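PDB 4IC4: oxysterol-binding protein homolog 3, which carries lipids such as sterols between membranes through the cytosol by phosphoinositide-coupled directional transport, helping to maintain sterol distribution within yeast cells. Local coordinates for residues N32-A37 with F301-N306; N66-I71 with Y296-F301; P94-S99 with V250-P255. One frame throughout, in Å; residues are numbered along the deposited sequence.

From the N terminus, the extended segment 32-37 is the first to find a distant partner: contact 1 joins it to helix 300-305 and closes the longest of three loops. Contact 2 lies within that loop, bringing the corner at 66-71 to the turn leading into the same helix. Contact 3 is innermost, setting helix 94-104 against barrel strand 247-253, so the loops nest without crossing. Contacts 1 and 2 both use helix 300-305 and touch directly, Ile34 CD1 lying 3.4 Å from Phe298 CD2. Contact 3 stands apart, its centre about 30 Å from that of contact 2 and across the chain's centre, where it ties helix 94-104 to the barrel.

Contact 1 (N32-A37 with F301-N306); sequences NDIPEA and FTANLN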
ATOM      1  N   ASN A  32      12.200  -1.757  13.666  1.00 12.25           N
ATOM      2  CA  ASN A  32      10.880  -1.884  14.286  1.00 13.18           C
ATOM      3  C   ASN A  32      10.482  -0.618  15.034  1.00 13.26           C
ATOM      4  O   ASN A  32       9.736  -0.674  16.016  1.00 14.63           O
ATOM      5  CB  ASN A  32      10.868  -3.065  15.262  1.00 15.51           C
ATOM      6  CG  ASN A  32      11.162  -4.384  14.581  1.00 18.13           C
ATOM      7  OD1 ASN A  32      10.517  -4.743  13.599  1.00 21.60           O
ATOM      8  ND2 ASN A  32      12.139  -5.118  15.103  1.00 23.99           N
ATOM      9  N   ASP A  33      10.972   0.522  14.563  1.00 12.89           N
ATOM     10  CA  ASP A  33      10.690   1.788  15.222  1.00 12.06           C
ATOM     11  C   ASP A  33      11.190   2.930  14.349  1.00 12.00           C
ATOM     12  O   ASP A  33      11.983   2.719  13.424  1.00 13.31           O
ATOM     13  CB  ASP A  33      11.396   1.798  16.588  1.00 14.89           C
ATOM     14  CG  ASP A  33      11.034   3.002  17.437  1.00 15.14           C
ATOM     15  OD1 ASP A  33       9.852   3.392  17.460  1.00 16.13           O
ATOM     16  OD2 ASP A  33      11.941   3.550  18.099  1.00 22.12           O
ATOM     17  N   ILE A  34      10.707   4.135  14.634  1.00 12.09           N
ATOM     18  CA  ILE A  34      11.115   5.332  13.908  1.00 13.96           C
ATOM     19  C   ILE A  34      11.160   6.496  14.877  1.00 13.51           C
ATOM     20  O   ILE A  34      10.560   6.445  15.955  1.00 12.98           O
ATOM     21  CB  ILE A  34      10.124   5.734  12.788  1.00 16.52           C
ATOM     22  CG1 ILE A  34       8.705   5.838  13.358  1.00 17.33           C
ATOM     23  CG2 ILE A  34      10.227   4.769  11.626  1.00 19.70           C
ATOM     24  CD1 ILE A  34       7.756   6.622  12.475  1.00 19.29           C
ATOM     25  N   PRO A  35      11.879   7.563  14.509  1.00 14.79           N
ATOM     26  CA  PRO A  35      11.956   8.730  15.392  1.00 14.44           C
ATOM     27  C   PRO A  35      10.567   9.355  15.497  1.00 14.49           C
ATOM     28  O   PRO A  35       9.753   9.236  14.581  1.00 13.79           O
ATOM     29  CB  PRO A  35      12.940   9.644  14.668  1.00 14.56           C
ATOM     30  CG  PRO A  35      13.835   8.676  13.948  1.00 15.65           C
ATOM     31  CD  PRO A  35      12.846   7.673  13.404  1.00 14.36           C
ATOM     32  N   GLU A  36      10.283  10.017  16.613  1.00 15.31           N
ATOM     33  CA  GLU A  36       8.986  10.649  16.777  1.00 15.60           C
ATOM     34  C   GLU A  36       8.822  11.742  15.727  1.00 14.98           C
ATOM     35  O   GLU A  36       9.811  12.309  15.256  1.00 17.31           O
ATOM     36  CB  GLU A  36       8.860  11.246  18.181  1.00 18.27           C
ATOM     37  CG  GLU A  36       8.767  10.204  19.282  1.00 20.96           C
ATOM     38  CD  GLU A  36       8.809  10.819  20.667  1.00 24.06           C
ATOM     39  OE1 GLU A  36       8.027  11.757  20.928  1.00 26.83           O
ATOM     40  OE2 GLU A  36       9.622  10.360  21.496  1.00 28.49           O
ATOM     41  N   ALA A  37       7.576  12.022  15.350  1.00 15.10           N
ATOM     42  CA  ALA A  37       7.296  13.061  14.364  1.00 16.28           C
ATOM     43  C   ALA A  37       7.927  14.355  14.870  1.00 18.18           C
ATOM     44  O   ALA A  37       7.842  14.664  16.055  1.00 19.58           O
ATOM     45  CB  ALA A  37       5.793  13.231  14.199  1.00 15.70           C
ATOM     46  N   PHE A 301       5.796  -2.881  10.764  1.00  8.93           N
ATOM     47  CA  PHE A 301       6.068  -3.123   9.349  1.00  9.38           C
ATOM     48  C   PHE A 301       6.273  -1.782   8.633  1.00  8.23           C
ATOM     49  O   PHE A 301       7.193  -1.634   7.828  1.00  7.83           O
ATOM     50  CB  PHE A 301       4.901  -3.891   8.711  1.00  8.73           C
ATOM     51  CG  PHE A 301       5.188  -4.407   7.321  1.00  7.24           C
ATOM     52  CD1 PHE A 301       5.949  -5.557   7.130  1.00  9.38           C
ATOM     53  CD2 PHE A 301       4.678  -3.753   6.204  1.00  9.55           C
ATOM     54  CE1 PHE A 301       6.194  -6.052   5.849  1.00 10.33           C
ATOM     55  CE2 PHE A 301       4.920  -4.246   4.913  1.00  9.54           C
ATOM     56  CZ  PHE A 301       5.676  -5.395   4.740  1.00  9.91           C
ATOM     57  N   THR A 302       5.423  -0.803   8.933  1.00  8.21           N
ATOM     58  CA  THR A 302       5.554   0.510   8.304  1.00  8.36           C
ATOM     59  C   THR A 302       6.909   1.122   8.644  1.00  8.27           C
ATOM     60  O   THR A 302       7.594   1.668   7.781  1.00  8.63           O
ATOM     61  CB  THR A 302       4.483   1.501   8.799  1.00  8.53           C
ATOM     62  OG1 THR A 302       3.213   0.846   8.880  1.00  8.89           O
ATOM     63  CG2 THR A 302       4.383   2.689   7.840  1.00  8.25           C
ATOM     64  N   ALA A 303       7.281   1.035   9.918  1.00  8.62           N
ATOM     65  CA  ALA A 303       8.539   1.592  10.392  1.00  7.75           C
ATOM     66  C   ALA A 303       9.758   0.958   9.739  1.00  9.26           C
ATOM     67  O   ALA A 303      10.828   1.568   9.679  1.00  9.61           O
ATOM     68  CB  ALA A 303       8.624   1.450  11.909  1.00  9.18           C
ATOM     69  N   ASN A 304       9.594  -0.266   9.246  1.00  8.44           N
ATOM     70  CA  ASN A 304      10.690  -0.984   8.612  1.00  8.31           C
ATOM     71  C   ASN A 304      10.819  -0.762   7.113  1.00  8.49           C
ATOM     72  O   ASN A 304      11.839  -1.109   6.521  1.00  8.70           O
ATOM     73  CB  ASN A 304      10.557  -2.482   8.899  1.00  8.68           C
ATOM     74  CG  ASN A 304      10.875  -2.818  10.339  1.00 10.06           C
ATOM     75  OD1 ASN A 304      11.677  -2.133  10.975  1.00 11.31           O
ATOM     76  ND2 ASN A 304      10.269  -3.882  10.857  1.00 10.75           N
ATOM     77  N   LEU A 305       9.796  -0.169   6.508  1.00  7.57           N
ATOM     78  CA  LEU A 305       9.790   0.075   5.069  1.00  7.64           C
ATOM     79  C   LEU A 305      10.955   0.909   4.548  1.00  8.42           C
ATOM     80  O   LEU A 305      11.564   0.577   3.526  1.00  8.85           O
ATOM     81  CB  LEU A 305       8.478   0.759   4.665  1.00  8.28           C
ATOM     82  CG  LEU A 305       7.194  -0.073   4.730  1.00  9.40           C
ATOM     83  CD1 LEU A 305       5.997   0.856   4.621  1.00 11.88           C
ATOM     84  CD2 LEU A 305       7.186  -1.118   3.617  1.00 11.03           C
ATOM     85  N   ASN A 306      11.269   1.991   5.252  1.00  8.73           N
ATOM     86  CA  ASN A 306      12.323   2.893   4.804  1.00  8.73           C
ATOM     87  C   ASN A 306      13.700   2.626   5.387  1.00  9.44           C
ATOM     88  O   ASN A 306      14.588   3.474   5.283  1.00 11.37           O
ATOM     89  CB  ASN A 306      11.926   4.345   5.099  1.00  8.61           C
ATOM     90  CG  ASN A 306      12.561   5.334   4.136  1.00 10.40           C
ATOM     91  OD1 ASN A 306      12.962   6.435   4.527  1.00 13.11           O
ATOM     92  ND2 ASN A 306      12.641   4.953   2.867  1.00  7.26           N
TER
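Asn304 OD1 is gripped by one hydrogen bond across this contact, donated by Asn32 N at 2.8 Å. The donor lies in the carbonyl plane and meets a lone pair of the oxygen. The setting is the OSBP-related domain, where an extended N-terminal segment ahead of helix 44-50 docks against the short helix 300-305. The other branch of the same amide is used as well: Asn304 ND2 donates to Asn32 OD1 at 2.9 Å, with a nearly straight N-H...O angle of 171°. The acceptor lies in the amide plane of Asn304, yet the donor stands 40° above the carbonyl plane of Asn32, in keeping with amide planes turned 66° from each other. The Asn304 amide thus accepts from the backbone and donates to the side chain of Asn32. Although the CB of Asn32 sets off away from the helix, its amide end bends back to the partner, CG lying beside the backbone N and anti to the carbonyl carbon. The two bonds together fix the rotation of the Asn304 amide. An alanine here would remove both bonds and would probably loosen the hold of the Asn32 end of the segment on the helix. Beyond Asn32 the contact turns apolar, with the methyl of Ala303 pointing at the passing chain. Asp33 N lies 3.7 Å from Ala303 CB. Asp33 CA and Ala303 CA, 5.3 Å apart, are the nearest CA pair between the segments. Just outside, Arg31 NE bonds to Ala303 O, so polar ties to this part of the helix come from consecutive residues. Ile34 points toward the helix and finishes the contact with its CG2 branch, which sits 3.7 Å from Ala303 CB and 3.8 Å from Ala303 O.

Contact 2 (N66-I71 with Y296-F301); sequences NEPISI and YGFTKF
An inverse gamma turn centred on Pro68 carries the chain round a corner after strand 66-67, and the corner packs against two aromatic rings from the loop before helix 300-305. The turn is closed by Ile69 N, which donates to Glu67 O at 2.8 Å. Pro68 CD then lies over one face of the Tyr296 ring, 3.5 Å from the centroid and 22° off the normal, a close CH-pi contact displaced toward the rim; the nearest ring atom to Pro68 CD is Tyr296 CE2, at 3.3 Å. Over the same face Glu67 CA makes a second, longer CH-pi contact, 4.3 Å from the Tyr296 centroid. Phe298 meets the corner from another direction. Its CZ lies 3.9 Å from Pro68 CD and 4.1 Å from Ile69 CG2, the isoleucine branch and the ring reaching for each other tip to tip. Glu67 extends beyond CG to set OE1 at the edge of this ring, in its plane and 3.5 Å from Phe298 CE1. Carboxylate and ring planes are 83° apart. The charge has a stronger partner, since Glu67 OE1 forms a salt bridge with Arg114 NE, which probably steadies the carboxylate against the ring edge. At the strand end, Asn66 ND2 bonds to the backbone O of Lys118, a phosphoinositide-binding residue, while Asn66 OD1 accepts from Lys342 NZ. The whole is a proline-centred inverse gamma turn, packed on aromatic rings beside the PI(4)P site of the OSBP-related domain.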
ATOM      1  N   ASN A  66       3.100  15.293   5.268  1.00 12.92           N
ATOM      2  CA  ASN A  66       3.480  13.921   4.940  1.00 12.14           C
ATOM      3  C   ASN A  66       3.917  13.079   6.133  1.00 12.31           C
ATOM      4  O   ASN A  66       4.165  13.590   7.229  1.00 11.58           O
ATOM      5  CB  ASN A  66       4.649  13.930   3.945  1.00 14.54           C
ATOM      6  CG  ASN A  66       4.291  14.545   2.612  1.00 16.20           C
ATOM      7  OD1 ASN A  66       5.135  15.167   1.962  1.00 20.47           O
ATOM      8  ND2 ASN A  66       3.053  14.365   2.184  1.00 19.32           N
ATOM      9  N   GLU A  67       3.986  11.772   5.890  1.00  9.79           N
ATOM     10  CA  GLU A  67       4.506  10.805   6.847  1.00 10.46           C
ATOM     11  C   GLU A  67       5.782  10.380   6.105  1.00  9.68           C
ATOM     12  O   GLU A  67       5.852  10.503   4.878  1.00  9.94           O
ATOM     13  CB  GLU A  67       3.542   9.633   7.064  1.00 11.23           C
ATOM     14  CG  GLU A  67       3.031   8.968   5.808  1.00 11.36           C
ATOM     15  CD  GLU A  67       2.061   7.841   6.110  1.00 13.26           C
ATOM     16  OE1 GLU A  67       1.567   7.771   7.256  1.00 14.91           O
ATOM     17  OE2 GLU A  67       1.787   7.033   5.199  1.00 13.75           O
ATOM     18  N   PRO A  68       6.797   9.884   6.826  1.00  9.88           N
ATOM     19  CA  PRO A  68       8.058   9.482   6.194  1.00  8.98           C
ATOM     20  C   PRO A  68       8.172   8.233   5.321  1.00  7.97           C
ATOM     21  O   PRO A  68       9.076   7.424   5.513  1.00  8.68           O
ATOM     22  CB  PRO A  68       9.035   9.463   7.369  1.00 10.42           C
ATOM     23  CG  PRO A  68       8.178   8.999   8.491  1.00 10.62           C
ATOM     24  CD  PRO A  68       6.882   9.764   8.293  1.00 10.15           C
ATOM     25  N   ILE A  69       7.261   8.086   4.365  1.00  8.81           N
ATOM     26  CA  ILE A  69       7.316   6.978   3.404  1.00  7.62           C
ATOM     27  C   ILE A  69       6.691   7.465   2.100  1.00  7.47           C
ATOM     28  O   ILE A  69       5.977   8.473   2.086  1.00  9.74           O
ATOM     29  CB  ILE A  69       6.548   5.692   3.861  1.00  8.00           C
ATOM     30  CG1 ILE A  69       5.068   5.999   4.088  1.00  9.83           C
ATOM     31  CG2 ILE A  69       7.213   5.082   5.088  1.00  7.68           C
ATOM     32  CD1 ILE A  69       4.226   4.742   4.232  1.00  9.61           C
ATOM     33  N   SER A  70       6.979   6.773   1.001  1.00  7.16           N
ATOM     34  CA  SER A  70       6.414   7.140  -0.298  1.00  7.41           C
ATOM     35  C   SER A  70       5.155   6.314  -0.540  1.00  6.60           C
ATOM     36  O   SER A  70       4.884   5.356   0.187  1.00  7.93           O
ATOM     37  CB  SER A  70       7.416   6.865  -1.423  1.00  8.47           C
ATOM     38  OG  SER A  70       7.529   5.472  -1.667  1.00  8.64           O
ATOM     39  N   ILE A  71       4.386   6.670  -1.565  1.00  7.23           N
ATOM     40  CA  ILE A  71       3.168   5.914  -1.849  1.00  7.40           C
ATOM     41  C   ILE A  71       3.508   4.470  -2.222  1.00  7.54           C
ATOM     42  O   ILE A  71       2.739   3.554  -1.936  1.00  7.07           O
ATOM     43  CB  ILE A  71       2.347   6.560  -2.984  1.00  8.23           C
ATOM     44  CG1 ILE A  71       1.884   7.953  -2.552  1.00 11.07           C
ATOM     45  CG2 ILE A  71       1.134   5.681  -3.320  1.00 10.34           C
ATOM     46  CD1 ILE A  71       1.071   8.684  -3.602  1.00 12.46           C
ATOM     47  N   TYR A 296       3.215   8.761  13.957  1.00 10.32           N
ATOM     48  CA  TYR A 296       2.311   8.604  12.818  1.00 10.74           C
ATOM     49  C   TYR A 296       1.378   7.397  12.874  1.00 10.09           C
ATOM     50  O   TYR A 296       0.719   7.086  11.883  1.00 12.08           O
ATOM     51  CB  TYR A 296       3.131   8.517  11.524  1.00 12.91           C
ATOM     52  CG  TYR A 296       4.094   9.663  11.310  1.00 15.21           C
ATOM     53  CD1 TYR A 296       3.647  10.886  10.813  1.00 17.25           C
ATOM     54  CD2 TYR A 296       5.446   9.525  11.613  1.00 17.50           C
ATOM     55  CE1 TYR A 296       4.522  11.948  10.619  1.00 19.35           C
ATOM     56  CE2 TYR A 296       6.336  10.587  11.427  1.00 17.60           C
ATOM     57  CZ  TYR A 296       5.863  11.791  10.929  1.00 17.43           C
ATOM     58  OH  TYR A 296       6.723  12.846  10.733  1.00 22.68           O
ATOM     59  N   GLY A 297       1.314   6.719  14.015  1.00 11.53           N
ATOM     60  CA  GLY A 297       0.451   5.553  14.117  1.00 10.95           C
ATOM     61  C   GLY A 297       0.972   4.375  13.308  1.00 10.36           C
ATOM     62  O   GLY A 297       0.231   3.445  12.996  1.00 10.13           O
ATOM     63  N   PHE A 298       2.259   4.421  12.980  1.00 10.50           N
ATOM     64  CA  PHE A 298       2.925   3.376  12.197  1.00  9.92           C
ATOM     65  C   PHE A 298       2.898   1.989  12.832  1.00 10.02           C
ATOM     66  O   PHE A 298       2.943   1.855  14.057  1.00 11.33           O
ATOM     67  CB  PHE A 298       4.408   3.718  12.013  1.00  9.24           C
ATOM     68  CG  PHE A 298       4.723   4.564  10.808  1.00  9.20           C
ATOM     69  CD1 PHE A 298       3.749   5.324  10.166  1.00  9.83           C
ATOM     70  CD2 PHE A 298       6.037   4.633  10.351  1.00  8.71           C
ATOM     71  CE1 PHE A 298       4.086   6.145   9.087  1.00  9.20           C
ATOM     72  CE2 PHE A 298       6.380   5.446   9.281  1.00  8.59           C
ATOM     73  CZ  PHE A 298       5.407   6.201   8.648  1.00  8.43           C
ATOM     74  N   THR A 299       2.844   0.960  11.991  1.00  9.70           N
ATOM     75  CA  THR A 299       2.939  -0.409  12.482  1.00  9.28           C
ATOM     76  C   THR A 299       4.444  -0.675  12.457  1.00  9.68           C
ATOM     77  O   THR A 299       5.213   0.129  11.914  1.00  9.33           O
ATOM     78  CB  THR A 299       2.275  -1.455  11.544  1.00  7.82           C
ATOM     79  OG1 THR A 299       3.062  -1.615  10.353  1.00  9.69           O
ATOM     80  CG2 THR A 299       0.864  -1.032  11.173  1.00  9.63           C
ATOM     81  N   LYS A 300       4.879  -1.779  13.048  1.00  9.70           N
ATOM     82  CA  LYS A 300       6.296  -2.095  13.009  1.00 10.15           C
ATOM     83  C   LYS A 300       6.697  -2.297  11.551  1.00 10.45           C
ATOM     84  O   LYS A 300       7.788  -1.914  11.144  1.00 10.03           O
ATOM     85  CB  LYS A 300       6.597  -3.349  13.829  1.00 12.57           C
ATOM     86  CG  LYS A 300       6.574  -3.088  15.320  1.00 15.22           C
ATOM     87  CD  LYS A 300       6.910  -4.331  16.121  1.00 18.28           C
ATOM     88  CE  LYS A 300       6.911  -4.023  17.609  1.00 21.48           C
ATOM     89  NZ  LYS A 300       7.223  -5.232  18.420  1.00 24.29           N
ATOM     90  N   PHE A 301       5.796  -2.881  10.764  1.00  8.93           N
ATOM     91  CA  PHE A 301       6.068  -3.123   9.349  1.00  9.38           C
ATOM     92  C   PHE A 301       6.273  -1.782   8.633  1.00  8.23           C
ATOM     93  O   PHE A 301       7.193  -1.634   7.828  1.00  7.83           O
ATOM     94  CB  PHE A 301       4.901  -3.891   8.711  1.00  8.73           C
ATOM     95  CG  PHE A 301       5.188  -4.407   7.321  1.00  7.24           C
ATOM     96  CD1 PHE A 301       5.949  -5.557   7.130  1.00  9.38           C
ATOM     97  CD2 PHE A 301       4.678  -3.753   6.204  1.00  9.55           C
ATOM     98  CE1 PHE A 301       6.194  -6.052   5.849  1.00 10.33           C
ATOM     99  CE2 PHE A 301       4.920  -4.246   4.913  1.00  9.54           C
ATOM    100  CZ  PHE A 301       5.676  -5.395   4.740  1.00  9.91           C
TER

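Contact 3 (P94-S99 with V250-P255); sequences PITFVS and VSIIPP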
ATOM      1  N   PRO A  94      -9.153 -21.998   0.287  1.00 18.34           N
ATOM      2  CA  PRO A  94      -8.274 -20.844   0.082  1.00 16.99           C
ATOM      3  C   PRO A  94      -8.888 -19.449   0.057  1.00 15.91           C
ATOM      4  O   PRO A  94      -8.288 -18.505   0.572  1.00 13.64           O
ATOM      5  CB  PRO A  94      -7.566 -21.179  -1.228  1.00 15.51           C
ATOM      6  CG  PRO A  94      -8.586 -22.000  -1.961  1.00 16.49           C
ATOM      7  CD  PRO A  94      -9.082 -22.910  -0.867  1.00 18.12           C
ATOM      8  N   ILE A  95     -10.070 -19.297  -0.527  1.00 16.14           N
ATOM      9  CA  ILE A  95     -10.661 -17.967  -0.593  1.00 15.33           C
ATOM     10  C   ILE A  95     -10.932 -17.368   0.784  1.00 14.89           C
ATOM     11  O   ILE A  95     -11.044 -16.152   0.918  1.00 13.59           O
ATOM     12  CB  ILE A  95     -11.960 -17.953  -1.450  1.00 15.22           C
ATOM     13  CG1 ILE A  95     -12.233 -16.525  -1.944  1.00 15.31           C
ATOM     14  CG2 ILE A  95     -13.143 -18.455  -0.634  1.00 16.50           C
ATOM     15  CD1 ILE A  95     -13.274 -16.425  -3.047  1.00 16.46           C
ATOM     16  N   THR A  96     -11.027 -18.207   1.813  1.00 14.08           N
ATOM     17  CA  THR A  96     -11.263 -17.688   3.155  1.00 14.88           C
ATOM     18  C   THR A  96     -10.042 -16.879   3.585  1.00 13.42           C
ATOM     19  O   THR A  96     -10.168 -15.788   4.139  1.00 13.62           O
ATOM     20  CB  THR A  96     -11.491 -18.817   4.189  1.00 17.76           C
ATOM     21  OG1 THR A  96     -10.375 -19.713   4.177  1.00 24.06           O
ATOM     22  CG2 THR A  96     -12.758 -19.585   3.870  1.00 17.80           C
ATOM     23  N   PHE A  97      -8.856 -17.414   3.311  1.00 13.32           N
ATOM     24  CA  PHE A  97      -7.625 -16.737   3.691  1.00 12.43           C
ATOM     25  C   PHE A  97      -7.274 -15.606   2.732  1.00 11.26           C
ATOM     26  O   PHE A  97      -6.683 -14.599   3.136  1.00 10.82           O
ATOM     27  CB  PHE A  97      -6.491 -17.757   3.804  1.00 12.97           C
ATOM     28  CG  PHE A  97      -6.736 -18.787   4.867  1.00 13.53           C
ATOM     29  CD1 PHE A  97      -7.447 -19.946   4.580  1.00 16.08           C
ATOM     30  CD2 PHE A  97      -6.346 -18.548   6.180  1.00 15.59           C
ATOM     31  CE1 PHE A  97      -7.775 -20.851   5.592  1.00 17.86           C
ATOM     32  CE2 PHE A  97      -6.669 -19.446   7.198  1.00 17.15           C
ATOM     33  CZ  PHE A  97      -7.385 -20.596   6.901  1.00 19.44           C
ATOM     34  N   VAL A  98      -7.636 -15.761   1.463  1.00 11.83           N
ATOM     35  CA  VAL A  98      -7.375 -14.699   0.499  1.00 11.35           C
ATOM     36  C   VAL A  98      -8.253 -13.511   0.896  1.00 12.91           C
ATOM     37  O   VAL A  98      -7.835 -12.358   0.804  1.00 11.71           O
ATOM     38  CB  VAL A  98      -7.709 -15.143  -0.945  1.00 11.45           C
ATOM     39  CG1 VAL A  98      -7.577 -13.965  -1.901  1.00 12.62           C
ATOM     40  CG2 VAL A  98      -6.769 -16.258  -1.371  1.00 12.23           C
ATOM     41  N   SER A  99      -9.467 -13.794   1.361  1.00 12.34           N
ATOM     42  CA  SER A  99     -10.372 -12.733   1.787  1.00 12.60           C
ATOM     43  C   SER A  99      -9.785 -12.005   2.997  1.00 11.13           C
ATOM     44  O   SER A  99      -9.826 -10.778   3.077  1.00 11.80           O
ATOM     45  CB  SER A  99     -11.743 -13.310   2.143  1.00 14.12           C
ATOM     46  OG  SER A  99     -12.368 -13.859   0.996  1.00 13.89           O
ATOM     47  N   VAL A 250     -18.242 -11.511   6.186  1.00 15.32           N
ATOM     48  CA  VAL A 250     -17.798 -12.097   4.931  1.00 14.81           C
ATOM     49  C   VAL A 250     -18.652 -13.316   4.621  1.00 16.25           C
ATOM     50  O   VAL A 250     -18.800 -14.208   5.457  1.00 17.92           O
ATOM     51  CB  VAL A 250     -16.323 -12.544   4.998  1.00 15.05           C
ATOM     52  CG1 VAL A 250     -15.867 -13.054   3.637  1.00 14.38           C
ATOM     53  CG2 VAL A 250     -15.448 -11.389   5.460  1.00 13.65           C
ATOM     54  N   SER A 251     -19.220 -13.343   3.422  1.00 15.97           N
ATOM     55  CA  SER A 251     -20.045 -14.465   2.996  1.00 17.91           C
ATOM     56  C   SER A 251     -19.314 -15.193   1.877  1.00 18.26           C
ATOM     57  O   SER A 251     -19.083 -14.626   0.804  1.00 19.09           O
ATOM     58  CB  SER A 251     -21.403 -13.966   2.499  1.00 19.88           C
ATOM     59  OG  SER A 251     -22.097 -13.275   3.522  1.00 22.92           O
ATOM     60  N   ILE A 252     -18.936 -16.440   2.136  1.00 18.78           N
ATOM     61  CA  ILE A 252     -18.225 -17.250   1.156  1.00 19.83           C
ATOM     62  C   ILE A 252     -19.215 -18.115   0.388  1.00 21.21           C
ATOM     63  O   ILE A 252     -19.933 -18.919   0.978  1.00 19.92           O
ATOM     64  CB  ILE A 252     -17.192 -18.170   1.838  1.00 21.25           C
ATOM     65  CG1 ILE A 252     -16.178 -17.331   2.622  1.00 24.85           C
ATOM     66  CG2 ILE A 252     -16.488 -19.023   0.796  1.00 20.93           C
ATOM     67  CD1 ILE A 252     -15.356 -16.393   1.765  1.00 27.98           C
ATOM     68  N   ILE A 253     -19.243 -17.950  -0.930  1.00 21.86           N
ATOM     69  CA  ILE A 253     -20.163 -18.706  -1.767  1.00 23.83           C
ATOM     70  C   ILE A 253     -19.433 -19.554  -2.802  1.00 23.82           C
ATOM     71  O   ILE A 253     -18.978 -19.044  -3.826  1.00 23.05           O
ATOM     72  CB  ILE A 253     -21.135 -17.758  -2.505  1.00 24.96           C
ATOM     73  CG1 ILE A 253     -21.872 -16.876  -1.494  1.00 26.80           C
ATOM     74  CG2 ILE A 253     -22.130 -18.566  -3.326  1.00 26.68           C
ATOM     75  CD1 ILE A 253     -22.745 -17.644  -0.522  1.00 29.48           C
ATOM     76  N   PRO A 254     -19.311 -20.865  -2.544  1.00 24.75           N
ATOM     77  CA  PRO A 254     -18.631 -21.765  -3.478  1.00 26.22           C
ATOM     78  C   PRO A 254     -19.532 -22.046  -4.677  1.00 28.35           C
ATOM     79  O   PRO A 254     -20.755 -21.964  -4.572  1.00 28.07           O
ATOM     80  CB  PRO A 254     -18.387 -23.010  -2.633  1.00 25.96           C
ATOM     81  CG  PRO A 254     -19.597 -23.037  -1.753  1.00 26.73           C
ATOM     82  CD  PRO A 254     -19.725 -21.588  -1.328  1.00 25.37           C
ATOM     83  N   PRO A 255     -18.939 -22.369  -5.834  1.00 29.95           N
ATOM     84  CA  PRO A 255     -19.755 -22.649  -7.017  1.00 32.70           C
ATOM     85  C   PRO A 255     -20.487 -23.978  -6.879  1.00 35.01           C
ATOM     86  O   PRO A 255     -20.067 -24.854  -6.120  1.00 34.65           O
ATOM     87  CB  PRO A 255     -18.727 -22.666  -8.141  1.00 32.02           C
ATOM     88  CG  PRO A 255     -17.526 -23.243  -7.466  1.00 31.24           C
ATOM     89  CD  PRO A 255     -17.504 -22.505  -6.142  1.00 30.74           C
TER
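Ile95 and Ile252 lie alongside one another, running opposite ways, and this pair carries the packing of helix 94-104 on barrel strand 247-253. The short segments run roughly antiparallel, at 150°, with their axes 9.6 Å apart at closest approach. In Ile95, CG1 is anti to the backbone N (chi1 -158°), which leaves CG2 in the crowded position and turned to the strand. That methyl touches the tips of both branches of its partner, lying 3.7 Å from Ile252 CG2 and 3.9 Å from Ile252 CD1. One helical turn on, Ser99 adds its oxygen to the same side chain, OG being 4.0 Å from Ile252 CD1. This hydroxyl is itself well held: Ser99 OG donates to Ile95 O at 2.6 Å, from 25° above the carbonyl plane, and also bonds to Ser231 OG. Ile95 O accepts the helical N-H of Ser99 too, so two donors grip it. At the flanks contact is looser, with Thr96 CG2 at 4.3 Å from Ile252 CG1 and Ser99 CB at 4.4 Å from Val250 CG1. Strand alternation explains the pattern, since Val250 and Ile252 point toward the helix while Ile253 points away. Strand 247-253 lies between strands 230-235 and 263-268 of the antiparallel barrel; the helix also rests on Phe196 of strand 195-199, and Phe97 and Val98 join it to helix 83-88.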